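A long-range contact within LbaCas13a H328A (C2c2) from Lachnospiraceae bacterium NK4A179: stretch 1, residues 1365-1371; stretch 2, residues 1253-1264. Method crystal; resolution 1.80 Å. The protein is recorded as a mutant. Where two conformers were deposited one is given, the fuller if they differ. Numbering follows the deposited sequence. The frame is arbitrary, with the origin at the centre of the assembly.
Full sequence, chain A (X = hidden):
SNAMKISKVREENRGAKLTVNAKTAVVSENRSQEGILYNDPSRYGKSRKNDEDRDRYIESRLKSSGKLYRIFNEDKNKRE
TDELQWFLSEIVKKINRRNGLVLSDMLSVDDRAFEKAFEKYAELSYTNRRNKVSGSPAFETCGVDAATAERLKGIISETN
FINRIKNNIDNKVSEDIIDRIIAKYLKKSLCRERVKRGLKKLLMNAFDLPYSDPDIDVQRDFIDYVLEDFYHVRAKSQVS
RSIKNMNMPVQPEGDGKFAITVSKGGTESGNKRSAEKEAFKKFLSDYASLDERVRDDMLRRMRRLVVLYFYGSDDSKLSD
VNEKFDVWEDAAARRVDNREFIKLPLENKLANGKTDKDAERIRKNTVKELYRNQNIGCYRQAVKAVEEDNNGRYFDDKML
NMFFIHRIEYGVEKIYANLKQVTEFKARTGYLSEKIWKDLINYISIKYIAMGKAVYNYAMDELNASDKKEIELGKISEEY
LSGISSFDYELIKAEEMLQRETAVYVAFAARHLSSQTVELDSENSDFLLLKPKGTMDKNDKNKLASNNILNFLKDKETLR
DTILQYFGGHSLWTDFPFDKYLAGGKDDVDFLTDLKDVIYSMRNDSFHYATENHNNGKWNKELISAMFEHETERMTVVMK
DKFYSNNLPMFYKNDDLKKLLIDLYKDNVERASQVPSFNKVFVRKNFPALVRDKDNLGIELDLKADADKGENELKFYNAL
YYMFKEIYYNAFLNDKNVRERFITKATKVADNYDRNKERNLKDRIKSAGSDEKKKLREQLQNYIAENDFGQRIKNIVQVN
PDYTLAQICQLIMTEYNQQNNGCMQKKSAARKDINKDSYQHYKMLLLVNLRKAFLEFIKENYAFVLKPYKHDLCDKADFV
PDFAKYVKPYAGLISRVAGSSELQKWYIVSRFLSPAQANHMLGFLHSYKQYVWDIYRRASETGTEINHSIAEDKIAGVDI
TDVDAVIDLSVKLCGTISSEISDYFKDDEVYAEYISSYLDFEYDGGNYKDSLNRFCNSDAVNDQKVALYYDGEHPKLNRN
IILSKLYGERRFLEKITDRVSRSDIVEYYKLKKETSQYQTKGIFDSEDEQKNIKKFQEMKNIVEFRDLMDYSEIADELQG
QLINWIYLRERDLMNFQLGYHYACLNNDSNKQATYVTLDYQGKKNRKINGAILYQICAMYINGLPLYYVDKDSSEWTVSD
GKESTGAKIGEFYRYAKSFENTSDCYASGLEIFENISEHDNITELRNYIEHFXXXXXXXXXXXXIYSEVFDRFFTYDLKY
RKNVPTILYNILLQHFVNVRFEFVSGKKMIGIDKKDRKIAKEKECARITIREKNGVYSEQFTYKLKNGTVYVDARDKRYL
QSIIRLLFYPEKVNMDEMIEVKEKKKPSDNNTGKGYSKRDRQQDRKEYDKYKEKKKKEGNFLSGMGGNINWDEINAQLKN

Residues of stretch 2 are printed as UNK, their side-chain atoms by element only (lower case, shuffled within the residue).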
ATOM      1  N   ARG A1365      -6.530   9.360  21.494  1.00 19.70           N
ATOM      2  CA  ARG A1365      -7.109   8.299  22.310  1.00 23.78           C
ATOM      3  C   ARG A1365      -7.237   7.009  21.509  1.00 25.15           C
ATOM      4  O   ARG A1365      -7.008   5.911  22.027  1.00 25.32           O
ATOM      5  CB  ARG A1365      -8.473   8.729  22.826  1.00 26.82           C
ATOM      6  CG  ARG A1365      -8.425   9.930  23.772  1.00 28.59           C
ATOM      7  CD  ARG A1365      -9.532   9.753  24.781  1.00 38.42           C
ATOM      8  NE  ARG A1365     -10.658  10.624  24.518  1.00 44.40           N
ATOM      9  CZ  ARG A1365     -11.859  10.484  25.067  1.00 44.24           C
ATOM     10  NH1 ARG A1365     -12.122   9.484  25.906  1.00 41.33           N
ATOM     11  NH2 ARG A1365     -12.808  11.356  24.765  1.00 43.96           N
ATOM     12  N   LEU A1366      -7.630   7.135  20.250  1.00 27.23           N
ATOM     13  CA  LEU A1366      -7.693   5.979  19.368  1.00 25.58           C
ATOM     14  C   LEU A1366      -6.346   5.278  19.293  1.00 21.29           C
ATOM     15  O   LEU A1366      -6.268   4.042  19.339  1.00 24.52           O
ATOM     16  CB  LEU A1366      -8.156   6.454  17.990  1.00 28.79           C
ATOM     17  CG  LEU A1366      -8.118   5.564  16.761  1.00 39.20           C
ATOM     18  CD1 LEU A1366      -9.215   6.034  15.811  1.00 41.37           C
ATOM     19  CD2 LEU A1366      -6.762   5.667  16.107  1.00 36.94           C
ATOM     20  N   LEU A1367      -5.269   6.048  19.151  1.00 21.16           N
ATOM     21  CA  LEU A1367      -3.952   5.439  18.979  1.00 23.15           C
ATOM     22  C   LEU A1367      -3.430   4.837  20.268  1.00 25.86           C
ATOM     23  O   LEU A1367      -2.741   3.806  20.243  1.00 21.71           O
ATOM     24  CB  LEU A1367      -2.963   6.473  18.462  1.00 20.28           C
ATOM     25  CG  LEU A1367      -3.229   6.914  17.022  1.00 23.93           C
ATOM     26  CD1 LEU A1367      -2.397   8.151  16.730  1.00 26.25           C
ATOM     27  CD2 LEU A1367      -2.859   5.772  16.088  1.00 23.18           C
ATOM     28  N   PHE A1368      -3.730   5.468  21.402  1.00 22.79           N
ATOM     29  CA  PHE A1368      -3.046   5.155  22.652  1.00 24.61           C
ATOM     30  C   PHE A1368      -3.849   4.290  23.598  1.00 26.75           C
ATOM     31  O   PHE A1368      -3.251   3.601  24.425  1.00 29.26           O
ATOM     32  CB  PHE A1368      -2.672   6.437  23.407  1.00 25.87           C
ATOM     33  CG  PHE A1368      -1.381   7.050  22.955  1.00 26.11           C
ATOM     34  CD1 PHE A1368      -0.171   6.632  23.501  1.00 27.35           C
ATOM     35  CD2 PHE A1368      -1.371   8.025  21.976  1.00 23.56           C
ATOM     36  CE1 PHE A1368       1.023   7.196  23.087  1.00 27.19           C
ATOM     37  CE2 PHE A1368      -0.175   8.593  21.557  1.00 20.83           C
ATOM     38  CZ  PHE A1368       1.015   8.186  22.104  1.00 24.47           C
ATOM     39  N   TYR A1369      -5.176   4.343  23.539  1.00 25.40           N
ATOM     40  CA  TYR A1369      -5.991   3.608  24.503  1.00 26.76           C
ATOM     41  C   TYR A1369      -5.551   2.140  24.573  1.00 31.48           C
ATOM     42  O   TYR A1369      -5.433   1.485  23.528  1.00 25.17           O
ATOM     43  CB  TYR A1369      -7.472   3.692  24.130  1.00 28.94           C
ATOM     44  CG  TYR A1369      -8.341   3.216  25.265  1.00 27.33           C
ATOM     45  CD1 TYR A1369      -8.588   1.865  25.449  1.00 25.65           C
ATOM     46  CD2 TYR A1369      -8.845   4.113  26.195  1.00 32.21           C
ATOM     47  CE1 TYR A1369      -9.342   1.421  26.515  1.00 26.58           C
ATOM     48  CE2 TYR A1369      -9.607   3.677  27.264  1.00 35.47           C
ATOM     49  CZ  TYR A1369      -9.848   2.334  27.419  1.00 32.98           C
ATOM     50  OH  TYR A1369     -10.611   1.887  28.479  1.00 34.46           O
ATOM     51  N   PRO A1370      -5.372   1.562  25.781  1.00 31.49           N
ATOM     52  CA  PRO A1370      -5.707   2.033  27.135  1.00 31.23           C
ATOM     53  C   PRO A1370      -4.719   3.008  27.777  1.00 33.89           C
ATOM     54  O   PRO A1370      -4.998   3.489  28.880  1.00 34.52           O
ATOM     55  CB  PRO A1370      -5.744   0.728  27.944  1.00 27.69           C
ATOM     56  CG  PRO A1370      -4.745  -0.109  27.321  1.00 26.93           C
ATOM     57  CD  PRO A1370      -4.804   0.205  25.825  1.00 28.36           C
ATOM     58  N   GLU A1371      -3.596   3.285  27.126  1.00 30.60           N
ATOM     59  CA  GLU A1371      -2.658   4.259  27.666  1.00 34.22           C
ATOM     60  C   GLU A1371      -3.265   5.653  27.579  1.00 37.74           C
ATOM     61  O   GLU A1371      -4.025   5.966  26.657  1.00 32.01           O
ATOM     62  CB  GLU A1371      -1.323   4.190  26.917  1.00 38.34           C
ATOM     63  CG  GLU A1371      -0.270   5.234  27.319  1.00 44.45           C
ATOM     64  CD  GLU A1371       1.058   5.093  26.552  1.00 50.41           C
ATOM     65  OE1 GLU A1371       2.020   5.826  26.877  1.00 52.95           O
ATOM     66  OE2 GLU A1371       1.144   4.262  25.617  1.00 48.81           O
ATOM     67  N   UNK A1253      -9.623  -9.129  18.756  1.00 22.02           N
ATOM     68  CA  UNK A1253      -9.597  -9.218  20.217  1.00 21.13           C
ATOM     69  C   UNK A1253      -9.424  -7.849  20.858  1.00 27.48           C
ATOM     70  O   UNK A1253      -9.884  -7.632  21.983  1.00 27.81           O
ATOM     71  c   UNK A1253     -11.196 -12.308  22.571  1.00 39.18           C
ATOM     72  n   UNK A1253     -11.288 -12.213  23.892  1.00 39.22           N
ATOM     73  n   UNK A1253     -12.291 -12.505  21.846  1.00 38.02           N
ATOM     74  c   UNK A1253      -8.473 -10.150  20.675  1.00 22.22           C
ATOM     75  c   UNK A1253      -9.808 -12.275  20.532  1.00 33.14           C
ATOM     76  c   UNK A1253      -8.532 -11.557  20.098  1.00 25.92           C
ATOM     77  n   UNK A1253     -10.011 -12.194  21.977  1.00 33.51           N
ATOM     78  N   UNK A1254      -8.761  -6.917  20.162  1.00 24.21           N
ATOM     79  CA  UNK A1254      -8.616  -5.569  20.697  1.00 25.23           C
ATOM     80  C   UNK A1254      -9.954  -5.004  21.140  1.00 28.48           C
ATOM     81  O   UNK A1254     -10.049  -4.332  22.177  1.00 33.30           O
ATOM     82  c   UNK A1254      -8.115  -3.193  19.921  1.00 27.29           C
ATOM     83  o   UNK A1254      -8.385   0.894  20.637  1.00 28.41           O
ATOM     84  c   UNK A1254      -7.224  -2.562  20.771  1.00 29.40           C
ATOM     85  c   UNK A1254      -7.313  -1.204  21.023  1.00 27.68           C
ATOM     86  c   UNK A1254      -8.292  -0.458  20.398  1.00 26.97           C
ATOM     87  c   UNK A1254      -9.088  -2.426  19.301  1.00 24.33           C
ATOM     88  c   UNK A1254      -7.993  -4.668  19.634  1.00 26.70           C
ATOM     89  c   UNK A1254      -9.183  -1.056  19.535  1.00 26.47           C
ATOM     90  N   UNK A1255     -11.000  -5.261  20.360  1.00 25.69           N
ATOM     91  CA  UNK A1255     -12.300  -4.658  20.597  1.00 28.97           C
ATOM     92  C   UNK A1255     -13.039  -5.296  21.760  1.00 31.05           C
ATOM     93  O   UNK A1255     -14.041  -4.734  22.209  1.00 36.36           O
ATOM     94  c   UNK A1255     -12.587  -3.876  18.221  1.00 27.64           C
ATOM     95  c   UNK A1255     -11.530  -2.239  16.202  1.00 28.35           C
ATOM     96  o   UNK A1255     -11.014  -1.394  15.230  1.00 31.95           O
ATOM     97  c   UNK A1255     -11.994  -4.438  17.092  1.00 25.43           C
ATOM     98  c   UNK A1255     -13.154  -4.736  19.334  1.00 26.42           C
ATOM     99  c   UNK A1255     -12.104  -1.678  17.317  1.00 27.76           C
ATOM    100  c   UNK A1255     -12.618  -2.488  18.323  1.00 32.23           C
ATOM    101  c   UNK A1255     -11.456  -3.609  16.069  1.00 25.23           C
ATOM    102  N   UNK A1256     -12.573  -6.447  22.238  1.00 29.65           N
ATOM    103  CA  UNK A1256     -13.124  -7.098  23.416  1.00 33.02           C
ATOM    104  C   UNK A1256     -12.329  -6.801  24.675  1.00 39.15           C
ATOM    105  O   UNK A1256     -12.913  -6.720  25.759  1.00 47.01           O
ATOM    106  o   UNK A1256     -14.138  -8.939  22.213  1.00 42.57           O
ATOM    107  c   UNK A1256     -13.175  -8.615  23.202  1.00 33.30           C
ATOM    108  N   UNK A1257     -11.025  -6.602  24.560  1.00 37.43           N
ATOM    109  CA  UNK A1257     -10.171  -6.560  25.736  1.00 41.18           C
ATOM    110  C   UNK A1257      -9.435  -5.244  25.927  1.00 39.97           C
ATOM    111  O   UNK A1257      -9.228  -4.846  27.072  1.00 37.89           O
ATOM    112  o   UNK A1257      -8.228  -7.521  24.635  1.00 48.26           O
ATOM    113  c   UNK A1257      -9.149  -7.703  25.691  1.00 41.68           C
ATOM    114  N   UNK A1258      -9.029  -4.562  24.853  1.00 36.04           N
ATOM    115  CA  UNK A1258      -8.325  -3.281  24.964  1.00 35.06           C
ATOM    116  C   UNK A1258      -7.106  -3.387  25.873  1.00 37.02           C
ATOM    117  O   UNK A1258      -6.756  -2.438  26.583  1.00 41.41           O
ATOM    118  c   UNK A1258     -12.729  -1.660  22.943  1.00 36.49           C
ATOM    119  c   UNK A1258     -10.410  -1.224  23.420  1.00 34.21           C
ATOM    120  c   UNK A1258      -9.266  -2.168  25.448  1.00 36.97           C
ATOM    121  c   UNK A1258     -12.810  -2.421  24.097  1.00 35.69           C
ATOM    122  c   UNK A1258     -11.687  -2.579  24.911  1.00 35.01           C
ATOM    123  c   UNK A1258     -11.527  -1.060  22.609  1.00 32.21           C
ATOM    124  c   UNK A1258     -10.479  -1.981  24.583  1.00 35.73           C
ATOM    125  N   UNK A1259      -6.453  -4.546  25.874  1.00 34.68           N
ATOM    126  CA  UNK A1259      -5.249  -4.723  26.674  1.00 40.59           C
ATOM    127  C   UNK A1259      -4.038  -4.081  26.018  1.00 42.44           C
ATOM    128  O   UNK A1259      -3.019  -3.864  26.685  1.00 45.93           O
ATOM    129  o   UNK A1259      -4.097  -7.715  25.305  1.00 52.13           O
ATOM    130  o   UNK A1259      -6.091  -6.886  24.906  1.00 44.22           O
ATOM    131  c   UNK A1259      -5.067  -7.000  25.614  1.00 45.91           C
ATOM    132  c   UNK A1259      -4.983  -6.207  26.896  1.00 43.93           C
ATOM    133  N   UNK A1260      -4.120  -3.777  24.729  0.51 40.05           N
ATOM    134  CA  UNK A1260      -3.062  -3.056  24.045  0.51 36.97           C
ATOM    135  C   UNK A1260      -3.694  -2.033  23.117  0.51 32.89           C
ATOM    136  O   UNK A1260      -4.889  -2.086  22.819  0.51 36.31           O
ATOM    137  n   UNK A1260      -2.055  -7.220  22.649  0.51 33.89           N
ATOM    138  c   UNK A1260      -1.464  -8.379  22.385  0.51 36.86           C
ATOM    139  n   UNK A1260      -0.687  -8.502  21.319  0.51 40.47           N
ATOM    140  c   UNK A1260      -1.919  -6.022  21.829  0.51 33.62           C
ATOM    141  c   UNK A1260      -2.139  -3.994  23.262  0.51 36.96           C
ATOM    142  n   UNK A1260      -1.650  -9.417  23.187  0.51 36.32           N
ATOM    143  c   UNK A1260      -2.849  -4.907  22.288  0.51 32.33           C
ATOM    144  N   UNK A1261      -2.873  -1.099  22.670  1.00 27.93           N
ATOM    145  CA  UNK A1261      -3.314  -0.003  21.829  1.00 22.47           C
ATOM    146  C   UNK A1261      -3.018  -0.316  20.375  1.00 22.36           C
ATOM    147  O   UNK A1261      -2.255  -1.224  20.055  1.00 23.73           O
ATOM    148  o   UNK A1261      -1.209   1.030  22.209  1.00 25.57           O
ATOM    149  c   UNK A1261      -2.599   1.279  22.221  1.00 22.41           C
ATOM    150  N   UNK A1262      -3.637   0.465  19.490  1.00 22.75           N
ATOM    151  CA  UNK A1262      -3.240   0.437  18.092  1.00 24.67           C
ATOM    152  C   UNK A1262      -1.748   0.710  17.946  1.00 22.86           C
ATOM    153  O   UNK A1262      -1.054   0.025  17.200  1.00 20.19           O
ATOM    154  c   UNK A1262      -5.367   0.840  16.781  1.00 25.58           C
ATOM    155  c   UNK A1262      -5.335  -0.186  15.842  1.00 31.37           C
ATOM    156  c   UNK A1262      -6.509  -0.753  15.353  1.00 31.26           C
ATOM    157  c   UNK A1262      -4.081   1.437  17.297  1.00 21.69           C
ATOM    158  c   UNK A1262      -6.595   1.276  17.249  1.00 27.11           C
ATOM    159  c   UNK A1262      -7.786   0.711  16.767  1.00 29.07           C
ATOM    160  c   UNK A1262      -7.741  -0.301  15.816  1.00 29.65           C
ATOM    161  N   UNK A1263      -1.225   1.713  18.659  1.00 21.92           N
ATOM    162  CA  UNK A1263       0.211   1.963  18.583  1.00 19.85           C
ATOM    163  C   UNK A1263       1.010   0.765  19.057  1.00 21.08           C
ATOM    164  O   UNK A1263       2.075   0.467  18.511  1.00 24.25           O
ATOM    165  c   UNK A1263       0.356   4.511  18.686  1.00 24.78           C
ATOM    166  c   UNK A1263       0.591   3.191  19.409  1.00 19.99           C
ATOM    167  c   UNK A1263       1.262   4.651  17.460  1.00 25.63           C
ATOM    168  c   UNK A1263       0.645   5.624  19.667  1.00 24.70           C
ATOM    169  N   UNK A1264       0.522   0.076  20.088  1.00 21.84           N
ATOM    170  CA  UNK A1264       1.246  -1.083  20.582  1.00 21.87           C
ATOM    171  C   UNK A1264       1.223  -2.240  19.601  1.00 18.60           C
ATOM    172  O   UNK A1264       2.196  -2.989  19.490  1.00 22.63           O
TER
HETATM  173  O   HOH W   1      -5.863   1.989  20.968  1.00 24.04           O
HETATM  174  O   HOH W   2      -0.661   2.867  23.961  1.00 39.44           O

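Position 1253 carries three carbons, a nitrogen, and then a carbon bearing two more nitrogens, a guanidinium chain that stays out of reach of stretch 1; it is Arg-1253. At 1254 one carbon leads to a six-carbon ring bearing an oxygen. The end of this side chain comes near stretch 1, with Tyr-1369 O at the ring edge, and the residue is Tyr-1254. The same atom set recurs at 1255, but here it stays out of reach of stretch 1; this is Tyr-1255.

Positions 1256 and 1257 each have one carbon and one oxygen and lie far from stretch 1: Ser-1256 and Ser-1257. A backbone hydrogen bond in this short helix runs from Ser-1257 N to Arg-1253 O, 3.0 Å.

Position 1258 has one carbon and a plain six-carbon ring, with CB pointing toward stretch 1 and lying 3.7 Å from Tyr-1369 CE1. This is Phe-1258. It leaves the helix with positive phi, and the two rings form an offset edge-to-face pair, the Tyr-1369 edge turned toward the Phe-1258 face, the planes at 90° and the centroids 5.8 Å apart. Its carbonyl packs on the proline ring, Phe-1258 O lying 3.2 Å from Pro-1370 CG.

At 1259 two carbons, the second carrying two oxygens, form a carboxylate; the CA-to-CB bond points away from stretch 1: Asp-1259. Position 1260 repeats the guanidinium pattern of 1253, and its CB also points away; it is Arg-1260. A salt bridge joins the two side chains, with a weak hydrogen bond from Arg-1260 NE to Asp-1259 OD2 at 3.4 Å.

The side chain at 1261 is one carbon and one oxygen, with CB pointing toward stretch 1 and lying 3.2 Å from Leu-1367 O. This is Ser-1261, at the N-cap of the following helix. Position 1262 has one carbon and an unsubstituted six-carbon ring, whose edge meets Leu-1366 O; it is Phe-1262, with CD2 3.5 Å from that oxygen. Four carbons forked at the second identify 1263, which sits against Leu-1367 and the Phe-1368 ring, as Leu-1263. No side-chain atoms exist at 1264, which is Gly-1264; its N donates to Ser-1261 OG at 2.9 Å, closing the cap.

The contact joins the end of one helix to the start of another. Leu-1263 N donates to Leu-1367 O at 3.0 Å with a nearly straight geometry, the one direct hydrogen bond between the stretches. Around it, Leu-1263 CD1 lies over one face of the Phe-1368 ring, 3.6 Å from its centroid, a CH-pi contact. Two waters extend the polar link. The first donates to Leu-1366 O and Tyr-1369 O, accepts from Phe-1262 N, and also bonds Tyr-1254 OH. The second accepts from Ser-1261 OG and donates to Phe-1368 O and Glu-1371 OE2. Thus Leu-1367 O takes a donor directly from the other stretch, while Leu-1366 O, Phe-1368 O and Tyr-1369 O accept from the bridging waters, and Tyr-1369 and Pro-1370, joined by a cis peptide bond, pack against the turn that precedes the second helix.

Stretch 2 1253-1264: RYYSSFDRSFLG
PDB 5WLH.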